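Local structure of subtilase cytotoxin subunit A (Escherichia coli, 2IY9) at residues Y87-A92 against G270-T275; Y101-V106 against N255-R260; V218-Q223 against T238-G243; A179-D184 against N245-A250. The protein is the protease subunit of an AB5 toxin, a subtilisin-like serine endopeptidase that cleaves the host endoplasmic reticulum chaperone BiP and so triggers stress and cell death. All blocks are in the same frame, centred on the assembly; numbering follows the deposited sequence.

Interaction 1 is a small surface contact at the active site, where helices 84-98 and 271-288 bring the edge of the His89 ring to the Ser272 hydroxyl. The other three are buried. Interaction 2 lies beside interaction 1, since Phe258 packs on Ala92, and has no hydrogen bond across it: a loop isoleucine packs on backbone and apolar side-chain atoms of the two-stranded hairpin 256-259/265-268. Interactions 3 and 4 belong to the main parallel sheet and share its strand 215-221, which is part of interaction 3 and lies between the strands joined by interaction 4. One rests on a serine hydroxyl bonded to a strand N-H, the other on two valines. Arg241 and Asp184 tie them by a salt bridge, and Thr271 reaches both.

Interaction 1: residues Y87-A92 against G270-T275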
loop_
_atom_site.group_PDB
_atom_site.type_symbol
_atom_site.label_atom_id
_atom_site.label_comp_id
_atom_site.label_asym_id
_atom_site.label_seq_id
_atom_site.Cartn_x
_atom_site.Cartn_y
_atom_site.Cartn_z
ATOM N N TYR A 87 -15.953 5.582 6.693
ATOM C CA TYR A 87 -15.713 6.948 7.170
ATOM C C TYR A 87 -14.252 7.120 7.554
ATOM O O TYR A 87 -13.658 8.162 7.289
ATOM C CB TYR A 87 -16.618 7.301 8.367
ATOM C CG TYR A 87 -16.449 8.729 8.868
ATOM C CD1 TYR A 87 -16.463 9.805 7.981
ATOM C CD2 TYR A 87 -16.278 8.998 10.229
ATOM C CE1 TYR A 87 -16.302 11.103 8.430
ATOM C CE2 TYR A 87 -16.116 10.307 10.693
ATOM C CZ TYR A 87 -16.132 11.348 9.783
ATOM O OH TYR A 87 -15.979 12.649 10.206
ATOM N N ILE A 88 -13.677 6.079 8.150
ATOM C CA ILE A 88 -12.349 6.168 8.759
ATOM C C ILE A 88 -11.197 5.660 7.897
ATOM O O ILE A 88 -10.028 6.025 8.127
ATOM C CB ILE A 88 -12.318 5.471 10.160
ATOM C CG1 ILE A 88 -12.475 3.950 10.038
ATOM C CG2 ILE A 88 -13.398 6.068 11.052
ATOM C CD1 ILE A 88 -12.473 3.183 11.397
ATOM N N HIS A 89 -11.528 4.827 6.912
ATOM C CA HIS A 89 -10.520 3.968 6.286
ATOM C C HIS A 89 -9.398 4.728 5.575
ATOM O O HIS A 89 -8.225 4.449 5.821
ATOM C CB HIS A 89 -11.174 2.959 5.343
ATOM C CG HIS A 89 -10.265 1.847 4.929
ATOM N ND1 HIS A 89 -10.084 0.711 5.688
ATOM C CD2 HIS A 89 -9.495 1.689 3.825
ATOM C CE1 HIS A 89 -9.237 -0.096 5.071
ATOM N NE2 HIS A 89 -8.872 0.470 3.937
ATOM N N GLY A 90 -9.758 5.683 4.717
ATOM C CA GLY A 90 -8.761 6.493 3.999
ATOM C C GLY A 90 -7.836 7.253 4.944
ATOM O O GLY A 90 -6.604 7.256 4.762
ATOM N N THR A 91 -8.429 7.895 5.954
ATOM C CA THR A 91 -7.671 8.644 6.976
ATOM C C THR A 91 -6.711 7.720 7.738
ATOM O O THR A 91 -5.548 8.065 7.976
ATOM C CB THR A 91 -8.614 9.361 7.992
ATOM O OG1 THR A 91 -9.580 10.146 7.285
ATOM C CG2 THR A 91 -7.829 10.275 8.929
ATOM N N ALA A 92 -7.211 6.546 8.120
ATOM C CA ALA A 92 -6.395 5.533 8.776
ATOM C C ALA A 92 -5.137 5.203 7.954
ATOM O O ALA A 92 -4.026 5.223 8.480
ATOM C CB ALA A 92 -7.218 4.280 9.031
ATOM N N GLY A 270 -5.085 -6.396 9.733
ATOM C CA GLY A 270 -5.403 -6.876 8.400
ATOM C C GLY A 270 -4.484 -6.349 7.314
ATOM O O GLY A 270 -3.489 -5.659 7.583
ATOM N N THR A 271 -4.844 -6.657 6.079
ATOM C CA THR A 271 -3.998 -6.331 4.928
ATOM C C THR A 271 -4.044 -4.859 4.508
ATOM O O THR A 271 -3.132 -4.388 3.839
ATOM C CB THR A 271 -4.336 -7.214 3.710
ATOM O OG1 THR A 271 -5.704 -7.020 3.348
ATOM C CG2 THR A 271 -4.082 -8.697 4.021
ATOM N N SER A 272 -5.097 -4.132 4.887
ATOM C CA SER A 272 -5.154 -2.690 4.592
ATOM C C SER A 272 -3.985 -1.983 5.276
ATOM O O SER A 272 -3.230 -1.225 4.643
ATOM C CB SER A 272 -6.481 -2.079 5.060
ATOM O OG SER A 272 -7.580 -2.594 4.321
ATOM N N GLU A 273 -3.832 -2.255 6.569
ATOM C CA GLU A 273 -2.761 -1.663 7.379
ATOM C C GLU A 273 -1.371 -2.067 6.875
ATOM O O GLU A 273 -0.461 -1.225 6.785
ATOM C CB GLU A 273 -2.920 -2.097 8.839
ATOM C CG GLU A 273 -4.151 -1.514 9.541
ATOM C CD GLU A 273 -5.458 -2.253 9.264
ATOM O OE1 GLU A 273 -5.485 -3.267 8.519
ATOM O OE2 GLU A 273 -6.492 -1.802 9.803
ATOM N N ALA A 274 -1.215 -3.354 6.563
ATOM C CA ALA A 274 0.046 -3.894 6.043
ATOM C C ALA A 274 0.439 -3.210 4.731
ATOM O O ALA A 274 1.586 -2.851 4.532
ATOM C CB ALA A 274 -0.062 -5.415 5.836
ATOM N N THR A 275 -0.533 -3.033 3.848
ATOM C CA THR A 275 -0.296 -2.352 2.590
ATOM C C THR A 275 0.196 -0.917 2.822
ATOM O O THR A 275 1.128 -0.467 2.159
ATOM C CB THR A 275 -1.562 -2.353 1.742
ATOM O OG1 THR A 275 -1.954 -3.710 1.508
ATOM C CG2 THR A 275 -1.339 -1.626 0.414
#
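His89 alone carries this contact from residues 87-92, meeting Ser272 at the first turn of helix 271-288. With CG anti to the backbone N (chi1 -166°), the imidazole extends from helix 84-98 and bridges the 8.7 Å between His89 CA and Ser272 CA. Ser272 comes to the edge of the ring, its OG near the ring plane, 3.1 Å from His89 CE1. The hydroxyl is therefore set beside the carbon between the two ring nitrogens, and Ser272 OG is 3.3 Å from His89 NE2. That nitrogen has a hydrogen bond to Ser150 O, outside both segments, while Asp52 lies against the ring as the third member of the assigned charge relay system. Next along the helix, Gly90 N is bonded to Ser53 OG. On the serine helix, Gly270 is the N-cap, and Thr271 O takes both the OG1 and the N of Thr275 from opposite faces of its carbonyl plane, bracing the turn that bears the serine. The chemistry is that of the His-Ser pair of a subtilisin-like catalytic triad, consistent with the assigned charge relay through Asp52, with the histidine NE2 also engaged by the Ser150 carbonyl.

Interaction 2: residues Y101-V106 against N255-R260; sequences YGIYGV and NITFLR
The backbones approach most closely at Ile103 and Phe258, whose CA atoms are 6.1 Å apart, as the irregular segment 101-106 passes strand 256-259 without a hydrogen bond between them. Ile103 makes every contact from 101-106. Its CG1, anti to its own carbonyl carbon (chi1 -61°), settles against the peptide link between Phe258 and Leu259, 3.5 Å from Leu259 N, and both CG1 and CD1 of Ile103 lie 3.6 Å from Phe258 C. CD1 also reaches back along the strand, to 3.7 Å from Thr257 CG2. On the far side of the peptide link, Ile103 CG1 meets Leu259 CB at 3.9 Å. Thr257 turns its methyl group to the isoleucine at an oblique angle, with the hydroxyl on a different branch. Phe258 offers only its backbone, because its side chain leaves on the other side to pack on Ala92 and Ser95 of helix 84-98. Ser95 also bonds through OG to Leu259 N, and Ser99, just past the helix, through OG to Ile103 O. Thr265 of the paired strand 265-268 touches the isoleucine too. An aliphatic side chain thus packs on a strand backbone, joining the loop between helix 84-98 and strand 111-116 to the hairpin 256-259/265-268 of the subtilase domain. It shields a peptide whose N-H already has a serine partner, while Ser95 and Ser99 supply the polar links.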
loop_
_atom_site.group_PDB
_atom_site.type_symbol
_atom_site.label_atom_id
_atom_site.label_comp_id
_atom_site.label_asym_id
_atom_site.label_seq_id
_atom_site.Cartn_x
_atom_site.Cartn_y
_atom_site.Cartn_z
ATOM N N TYR A 101 2.492 13.403 13.784
ATOM C CA TYR A 101 2.408 13.279 15.235
ATOM C C TYR A 101 1.140 12.532 15.605
ATOM O O TYR A 101 0.192 12.471 14.815
ATOM C CB TYR A 101 2.463 14.657 15.929
ATOM C CG TYR A 101 1.480 15.700 15.422
ATOM C CD1 TYR A 101 0.174 15.769 15.910
ATOM C CD2 TYR A 101 1.878 16.647 14.483
ATOM C CE1 TYR A 101 -0.718 16.756 15.442
ATOM C CE2 TYR A 101 1.012 17.619 14.026
ATOM C CZ TYR A 101 -0.272 17.673 14.506
ATOM O OH TYR A 101 -1.101 18.659 14.026
ATOM N N GLY A 102 1.121 11.971 16.811
ATOM C CA GLY A 102 0.001 11.145 17.252
ATOM C C GLY A 102 0.300 9.763 16.736
ATOM O O GLY A 102 1.058 9.015 17.351
ATOM N N ILE A 103 -0.251 9.438 15.580
ATOM C CA ILE A 103 0.193 8.255 14.840
ATOM C C ILE A 103 1.597 8.508 14.261
ATOM O O ILE A 103 1.880 9.600 13.759
ATOM C CB ILE A 103 -0.823 7.899 13.719
ATOM C CG1 ILE A 103 -2.203 7.591 14.320
ATOM C CG2 ILE A 103 -0.352 6.725 12.853
ATOM C CD1 ILE A 103 -2.180 6.531 15.439
ATOM N N TYR A 104 2.466 7.503 14.352
ATOM C CA TYR A 104 3.806 7.589 13.780
ATOM C C TYR A 104 3.782 7.051 12.363
ATOM O O TYR A 104 3.807 5.834 12.147
ATOM C CB TYR A 104 4.816 6.793 14.609
ATOM C CG TYR A 104 5.094 7.371 15.980
ATOM C CD1 TYR A 104 6.202 8.198 16.204
ATOM C CD2 TYR A 104 4.246 7.099 17.054
ATOM C CE1 TYR A 104 6.462 8.731 17.485
ATOM C CE2 TYR A 104 4.494 7.628 18.324
ATOM C CZ TYR A 104 5.593 8.434 18.530
ATOM O OH TYR A 104 5.809 8.945 19.801
ATOM N N GLY A 105 3.746 7.960 11.393
ATOM C CA GLY A 105 3.789 7.562 9.999
ATOM C C GLY A 105 5.139 6.950 9.686
ATOM O O GLY A 105 6.149 7.334 10.277
ATOM N N VAL A 106 5.146 5.970 8.782
ATOM C CA VAL A 106 6.383 5.341 8.332
ATOM C C VAL A 106 7.346 6.361 7.728
ATOM O O VAL A 106 8.553 6.328 8.018
ATOM C CB VAL A 106 6.113 4.209 7.302
ATOM C CG1 VAL A 106 7.427 3.762 6.632
ATOM C CG2 VAL A 106 5.434 3.044 7.977
ATOM N N ASN A 255 -2.580 -5.410 15.346
ATOM C CA ASN A 255 -2.437 -4.507 16.490
ATOM C C ASN A 255 -1.833 -3.197 15.990
ATOM O O ASN A 255 -0.812 -2.731 16.496
ATOM C CB ASN A 255 -1.539 -5.153 17.563
ATOM C CG ASN A 255 -1.540 -4.391 18.877
ATOM O OD1 ASN A 255 -2.540 -3.761 19.237
ATOM N ND2 ASN A 255 -0.423 -4.470 19.623
ATOM N N ILE A 256 -2.447 -2.641 14.950
ATOM C CA ILE A 256 -1.944 -1.416 14.328
ATOM C C ILE A 256 -2.826 -0.224 14.709
ATOM O O ILE A 256 -4.030 -0.226 14.441
ATOM C CB ILE A 256 -1.888 -1.535 12.772
ATOM C CG1 ILE A 256 -1.166 -2.820 12.307
ATOM C CG2 ILE A 256 -1.314 -0.253 12.154
ATOM C CD1 ILE A 256 0.374 -2.882 12.568
ATOM N N THR A 257 -2.226 0.783 15.343
ATOM C CA THR A 257 -2.965 1.973 15.770
ATOM C C THR A 257 -3.021 2.980 14.603
ATOM O O THR A 257 -2.025 3.179 13.915
ATOM C CB THR A 257 -2.316 2.608 17.025
ATOM O OG1 THR A 257 -2.162 1.609 18.049
ATOM C CG2 THR A 257 -3.174 3.722 17.579
ATOM N N PHE A 258 -4.185 3.588 14.381
ATOM C CA PHE A 258 -4.384 4.522 13.264
ATOM C C PHE A 258 -5.253 5.725 13.644
ATOM O O PHE A 258 -5.915 5.726 14.685
ATOM C CB PHE A 258 -4.996 3.794 12.063
ATOM C CG PHE A 258 -6.291 3.096 12.376
ATOM C CD1 PHE A 258 -7.478 3.818 12.510
ATOM C CD2 PHE A 258 -6.320 1.716 12.556
ATOM C CE1 PHE A 258 -8.679 3.175 12.814
ATOM C CE2 PHE A 258 -7.514 1.063 12.848
ATOM C CZ PHE A 258 -8.696 1.795 12.979
ATOM N N LEU A 259 -5.251 6.739 12.782
ATOM C CA LEU A 259 -5.998 7.971 12.997
ATOM C C LEU A 259 -7.416 7.900 12.414
ATOM O O LEU A 259 -7.619 7.360 11.315
ATOM C CB LEU A 259 -5.245 9.140 12.347
ATOM C CG LEU A 259 -5.753 10.568 12.563
ATOM C CD1 LEU A 259 -5.636 10.941 14.037
ATOM C CD2 LEU A 259 -4.983 11.553 11.682
ATOM N N ARG A 260 -8.381 8.452 13.154
ATOM C CA ARG A 260 -9.775 8.597 12.699
ATOM C C ARG A 260 -10.086 10.072 12.365
ATOM O O ARG A 260 -9.427 10.962 12.902
ATOM C CB ARG A 260 -10.736 8.119 13.789
ATOM C CG ARG A 260 -10.576 6.656 14.233
ATOM C CD ARG A 260 -11.225 6.448 15.599
ATOM N NE ARG A 260 -12.561 7.036 15.627
ATOM C CZ ARG A 260 -13.669 6.404 15.247
ATOM N NH1 ARG A 260 -13.615 5.146 14.820
ATOM N NH2 ARG A 260 -14.835 7.036 15.293
#

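Interaction 3: residues V218-Q223 against T238-G243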
loop_
_atom_site.group_PDB
_atom_site.type_symbol
_atom_site.label_atom_id
_atom_site.label_comp_id
_atom_site.label_asym_id
_atom_site.label_seq_id
_atom_site.Cartn_x
_atom_site.Cartn_y
_atom_site.Cartn_z
ATOM N N VAL A 218 0.382 -7.328 -1.050
ATOM C CA VAL A 218 0.824 -7.335 0.339
ATOM C C VAL A 218 -0.109 -8.164 1.245
ATOM O O VAL A 218 -1.323 -7.946 1.262
ATOM C CB VAL A 218 0.963 -5.878 0.880
ATOM C CG1 VAL A 218 1.384 -5.875 2.365
ATOM C CG2 VAL A 218 1.974 -5.060 0.037
ATOM N N ALA A 219 0.476 -9.111 1.979
ATOM C CA ALA A 219 -0.220 -9.857 3.047
ATOM C C ALA A 219 0.145 -9.327 4.442
ATOM O O ALA A 219 1.157 -8.637 4.604
ATOM C CB ALA A 219 0.110 -11.339 2.953
ATOM N N ALA A 220 -0.649 -9.705 5.452
ATOM C CA ALA A 220 -0.530 -9.134 6.808
ATOM C C ALA A 220 0.029 -10.131 7.822
ATOM O O ALA A 220 -0.427 -11.282 7.899
ATOM C CB ALA A 220 -1.876 -8.629 7.278
ATOM N N LEU A 221 1.018 -9.675 8.587
ATOM C CA LEU A 221 1.683 -10.504 9.591
ATOM C C LEU A 221 1.158 -10.229 10.983
ATOM O O LEU A 221 0.791 -9.094 11.309
ATOM C CB LEU A 221 3.188 -10.230 9.589
ATOM C CG LEU A 221 3.953 -10.623 8.329
ATOM C CD1 LEU A 221 5.351 -10.033 8.338
ATOM C CD2 LEU A 221 3.981 -12.156 8.158
ATOM N N ALA A 222 1.166 -11.273 11.809
ATOM C CA ALA A 222 0.928 -11.140 13.247
ATOM C C ALA A 222 2.081 -10.375 13.891
ATOM O O ALA A 222 3.185 -10.314 13.347
ATOM C CB ALA A 222 0.788 -12.515 13.882
ATOM N N GLN A 223 1.817 -9.799 15.060
ATOM C CA GLN A 223 2.838 -9.073 15.800
ATOM C C GLN A 223 4.045 -9.960 16.084
ATOM O O GLN A 223 3.899 -11.128 16.464
ATOM C CB GLN A 223 2.252 -8.561 17.116
ATOM C CG GLN A 223 3.184 -7.646 17.893
ATOM C CD GLN A 223 2.458 -6.908 18.994
ATOM O OE1 GLN A 223 1.236 -6.728 18.932
ATOM N NE2 GLN A 223 3.202 -6.462 20.007
ATOM N N THR A 238 -10.572 -10.600 9.830
ATOM C CA THR A 238 -9.478 -9.700 9.454
ATOM C C THR A 238 -8.202 -10.451 9.061
ATOM O O THR A 238 -7.226 -9.831 8.666
ATOM C CB THR A 238 -9.117 -8.727 10.597
ATOM O OG1 THR A 238 -8.629 -9.469 11.725
ATOM C CG2 THR A 238 -10.315 -7.900 11.016
ATOM N N GLY A 239 -8.227 -11.781 9.174
ATOM C CA GLY A 239 -7.087 -12.617 8.838
ATOM C C GLY A 239 -6.612 -12.399 7.413
ATOM O O GLY A 239 -7.429 -12.157 6.506
ATOM N N SER A 240 -5.297 -12.486 7.215
ATOM C CA SER A 240 -4.714 -12.232 5.894
ATOM C C SER A 240 -5.065 -13.335 4.914
ATOM O O SER A 240 -4.895 -14.512 5.209
ATOM C CB SER A 240 -3.190 -12.121 5.981
ATOM O OG SER A 240 -2.632 -11.812 4.711
ATOM N N ARG A 241 -5.538 -12.948 3.737
ATOM C CA ARG A 241 -5.513 -13.858 2.596
ATOM C C ARG A 241 -4.057 -14.202 2.263
ATOM O O ARG A 241 -3.122 -13.489 2.684
ATOM C CB ARG A 241 -6.217 -13.238 1.396
ATOM C CG ARG A 241 -7.705 -13.289 1.525
ATOM C CD ARG A 241 -8.419 -12.818 0.277
ATOM N NE ARG A 241 -9.854 -13.037 0.435
ATOM C CZ ARG A 241 -10.782 -12.690 -0.443
ATOM N NH1 ARG A 241 -10.450 -12.099 -1.587
ATOM N NH2 ARG A 241 -12.055 -12.946 -0.173
ATOM N N PHE A 242 -3.857 -15.301 1.539
ATOM C CA PHE A 242 -2.513 -15.817 1.304
ATOM C C PHE A 242 -2.441 -16.685 0.049
ATOM O O PHE A 242 -3.464 -17.044 -0.545
ATOM C CB PHE A 242 -2.014 -16.620 2.521
ATOM C CG PHE A 242 -2.756 -17.922 2.750
ATOM C CD1 PHE A 242 -2.304 -19.114 2.174
ATOM C CD2 PHE A 242 -3.889 -17.956 3.547
ATOM C CE1 PHE A 242 -2.992 -20.327 2.379
ATOM C CE2 PHE A 242 -4.574 -19.166 3.780
ATOM C CZ PHE A 242 -4.132 -20.348 3.190
ATOM N N GLY A 243 -1.217 -17.019 -0.340
ATOM C CA GLY A 243 -1.015 -17.961 -1.428
ATOM C C GLY A 243 0.191 -17.621 -2.256
ATOM O O GLY A 243 0.277 -16.530 -2.828
#
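Ser240 sets its CB against the backbone of Ala220, 3.5 Å from both Ala220 N and Ala220 O, and its OG in line with the N-H. The serine OG takes that amide hydrogen in an almost straight bond, with Ala220 N 3.0 Å from Ser240 OG and an N-H...O angle of 173°. OG stands anti to the backbone N (chi1 -177°), beside its own carbonyl carbon, which carries it forward to the next residue: Ser240 OG donates to Arg241 O at 2.7 Å, approaching only 16° from the carbonyl plane. The hydroxyl is therefore gripped twice, as acceptor and as donor, which fixes its rotation in this buried place. The methyl groups complete the fit. Ala219 CB comes to 3.3 Å from Ser240 OG, and Ala220 CB to 4.0 Å from Ser240 CB; small residues let the loop lie close on the strand. Arg241 sends its side chain away to a salt bridge with Asp184 and a bond to Gln195 O. Thr271, next to Ser272, the assigned charge-relay serine, touches Ser240 from helix 271-288, while Ala219 pairs with strand 249-252 through Ile249 and Ala251. The segment 238-243 belongs to the long connection between two neighbouring strands, and its serine folds back to bond the N-H of Ala220 near the C-terminal end of strand 215-221, in the central parallel sheet of the subtilisin-like alpha/beta fold.

Interaction 4: residues A179-D184 against N245-A250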
loop_
_atom_site.group_PDB
_atom_site.type_symbol
_atom_site.label_atom_id
_atom_site.label_comp_id
_atom_site.label_asym_id
_atom_site.label_seq_id
_atom_site.Cartn_x
_atom_site.Cartn_y
_atom_site.Cartn_z
ATOM N N ALA A 179 -0.895 -3.014 -3.330
ATOM C CA ALA A 179 -2.264 -3.534 -3.259
ATOM C C ALA A 179 -2.443 -4.606 -2.186
ATOM O O ALA A 179 -1.726 -5.601 -2.177
ATOM C CB ALA A 179 -2.667 -4.084 -4.606
ATOM N N ALA A 180 -3.414 -4.395 -1.291
ATOM C CA ALA A 180 -3.762 -5.380 -0.258
ATOM C C ALA A 180 -4.354 -6.624 -0.918
ATOM O O ALA A 180 -5.138 -6.498 -1.867
ATOM C CB ALA A 180 -4.776 -4.774 0.723
ATOM N N VAL A 181 -3.995 -7.808 -0.418
ATOM C CA VAL A 181 -4.548 -9.053 -0.976
ATOM C C VAL A 181 -5.931 -9.365 -0.389
ATOM O O VAL A 181 -6.609 -10.292 -0.838
ATOM C CB VAL A 181 -3.591 -10.262 -0.838
ATOM C CG1 VAL A 181 -2.321 -10.024 -1.641
ATOM C CG2 VAL A 181 -3.269 -10.581 0.626
ATOM N N GLY A 182 -6.331 -8.597 0.623
ATOM C CA GLY A 182 -7.676 -8.723 1.198
ATOM C C GLY A 182 -7.731 -9.547 2.464
ATOM O O GLY A 182 -6.799 -10.293 2.780
ATOM N N ASN A 183 -8.829 -9.400 3.201
ATOM C CA ASN A 183 -8.991 -10.108 4.470
ATOM C C ASN A 183 -9.962 -11.278 4.356
ATOM O O ASN A 183 -10.697 -11.373 3.373
ATOM C CB ASN A 183 -9.463 -9.153 5.558
ATOM C CG ASN A 183 -8.445 -8.065 5.875
ATOM O OD1 ASN A 183 -7.271 -8.165 5.524
ATOM N ND2 ASN A 183 -8.897 -7.028 6.553
ATOM N N ASP A 184 -9.926 -12.140 5.377
ATOM C CA ASP A 184 -10.836 -13.283 5.649
ATOM C C ASP A 184 -10.088 -14.619 5.744
ATOM O O ASP A 184 -10.692 -15.667 5.980
ATOM C CB ASP A 184 -12.054 -13.371 4.713
ATOM C CG ASP A 184 -11.703 -13.845 3.299
ATOM O OD1 ASP A 184 -10.562 -14.285 3.046
ATOM O OD2 ASP A 184 -12.582 -13.737 2.422
ATOM N N ASN A 245 2.583 -17.152 -5.206
ATOM C CA ASN A 245 2.289 -16.628 -6.557
ATOM C C ASN A 245 1.111 -15.631 -6.643
ATOM O O ASN A 245 0.808 -15.109 -7.724
ATOM C CB ASN A 245 2.120 -17.762 -7.583
ATOM C CG ASN A 245 2.637 -17.382 -8.959
ATOM O OD1 ASN A 245 2.051 -17.754 -9.982
ATOM N ND2 ASN A 245 3.742 -16.639 -8.996
ATOM N N TRP A 246 0.461 -15.372 -5.503
ATOM C CA TRP A 246 -0.600 -14.362 -5.419
ATOM C C TRP A 246 -0.309 -13.270 -4.374
ATOM O O TRP A 246 -1.118 -12.363 -4.186
ATOM C CB TRP A 246 -1.952 -15.020 -5.125
ATOM C CG TRP A 246 -2.405 -15.938 -6.208
ATOM C CD1 TRP A 246 -2.057 -17.254 -6.376
ATOM C CD2 TRP A 246 -3.292 -15.613 -7.283
ATOM N NE1 TRP A 246 -2.684 -17.770 -7.493
ATOM C CE2 TRP A 246 -3.447 -16.784 -8.067
ATOM C CE3 TRP A 246 -3.967 -14.445 -7.666
ATOM C CZ2 TRP A 246 -4.246 -16.815 -9.216
ATOM C CZ3 TRP A 246 -4.777 -14.481 -8.804
ATOM C CH2 TRP A 246 -4.910 -15.664 -9.561
ATOM N N VAL A 247 0.846 -13.376 -3.713
ATOM C CA VAL A 247 1.281 -12.427 -2.684
ATOM C C VAL A 247 2.781 -12.195 -2.886
ATOM O O VAL A 247 3.553 -13.158 -2.945
ATOM C CB VAL A 247 1.027 -12.986 -1.248
ATOM C CG1 VAL A 247 1.539 -12.019 -0.179
ATOM C CG2 VAL A 247 -0.479 -13.328 -1.026
ATOM N N ASP A 248 3.192 -10.928 -2.991
ATOM C CA ASP A 248 4.610 -10.592 -3.217
ATOM C C ASP A 248 5.435 -10.440 -1.933
ATOM O O ASP A 248 6.623 -10.786 -1.903
ATOM C CB ASP A 248 4.728 -9.318 -4.065
ATOM C CG ASP A 248 4.125 -9.489 -5.450
ATOM O OD1 ASP A 248 4.623 -10.338 -6.221
ATOM O OD2 ASP A 248 3.138 -8.791 -5.761
ATOM N N ILE A 249 4.799 -9.925 -0.884
ATOM C CA ILE A 249 5.480 -9.591 0.367
ATOM C C ILE A 249 4.465 -9.580 1.508
ATOM O O ILE A 249 3.272 -9.296 1.297
ATOM C CB ILE A 249 6.201 -8.204 0.271
ATOM C CG1 ILE A 249 7.261 -8.044 1.371
ATOM C CG2 ILE A 249 5.185 -7.039 0.281
ATOM C CD1 ILE A 249 8.192 -6.842 1.163
ATOM N N ALA A 250 4.944 -9.886 2.710
ATOM C CA ALA A 250 4.141 -9.734 3.907
ATOM C C ALA A 250 4.735 -8.646 4.790
ATOM O O ALA A 250 5.957 -8.451 4.850
ATOM C CB ALA A 250 4.028 -11.062 4.663
#
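Trp246 meets Val181 by its backbone carbonyl, with its indole turned elsewhere: the ring system is stacked with His203 and makes a cation-pi contact with Arg196, while Ile188 and Arg189 also touch it. The carbonyl end is grazed by a methyl, Val181 CG1 lying 3.7 Å from Trp246 O. The same methyl is the one that reaches the next residue, Val181 CG1 to Val247 CG2 at 3.8 Å. The two valine side chains cross at about a right angle, and one branch of each, CG1 of Val181 and CG2 of Val247, makes the contact. In Val181 that branch stands anti to the carbonyl carbon (chi1 -64°), pointing it across to the second segment. Val247 presents CG2, also anti to its carbonyl carbon. No hydrogen bond links the segments; the contact is a largely buried van der Waals one, methyl on carbonyl oxygen and methyl on methyl. Val181 follows directly on strand 176-180 and Val247 comes shortly before strand 249-252. Strand 215-221 lies between strands 176-180 and 249-252 in the parallel sheet: Val181 is bonded through its backbone to Val218 and touches Arg217, while Val247 packs on Ala219. The valines therefore meet across the middle strand, and Thr271 of helix 271-288 lies against Val181.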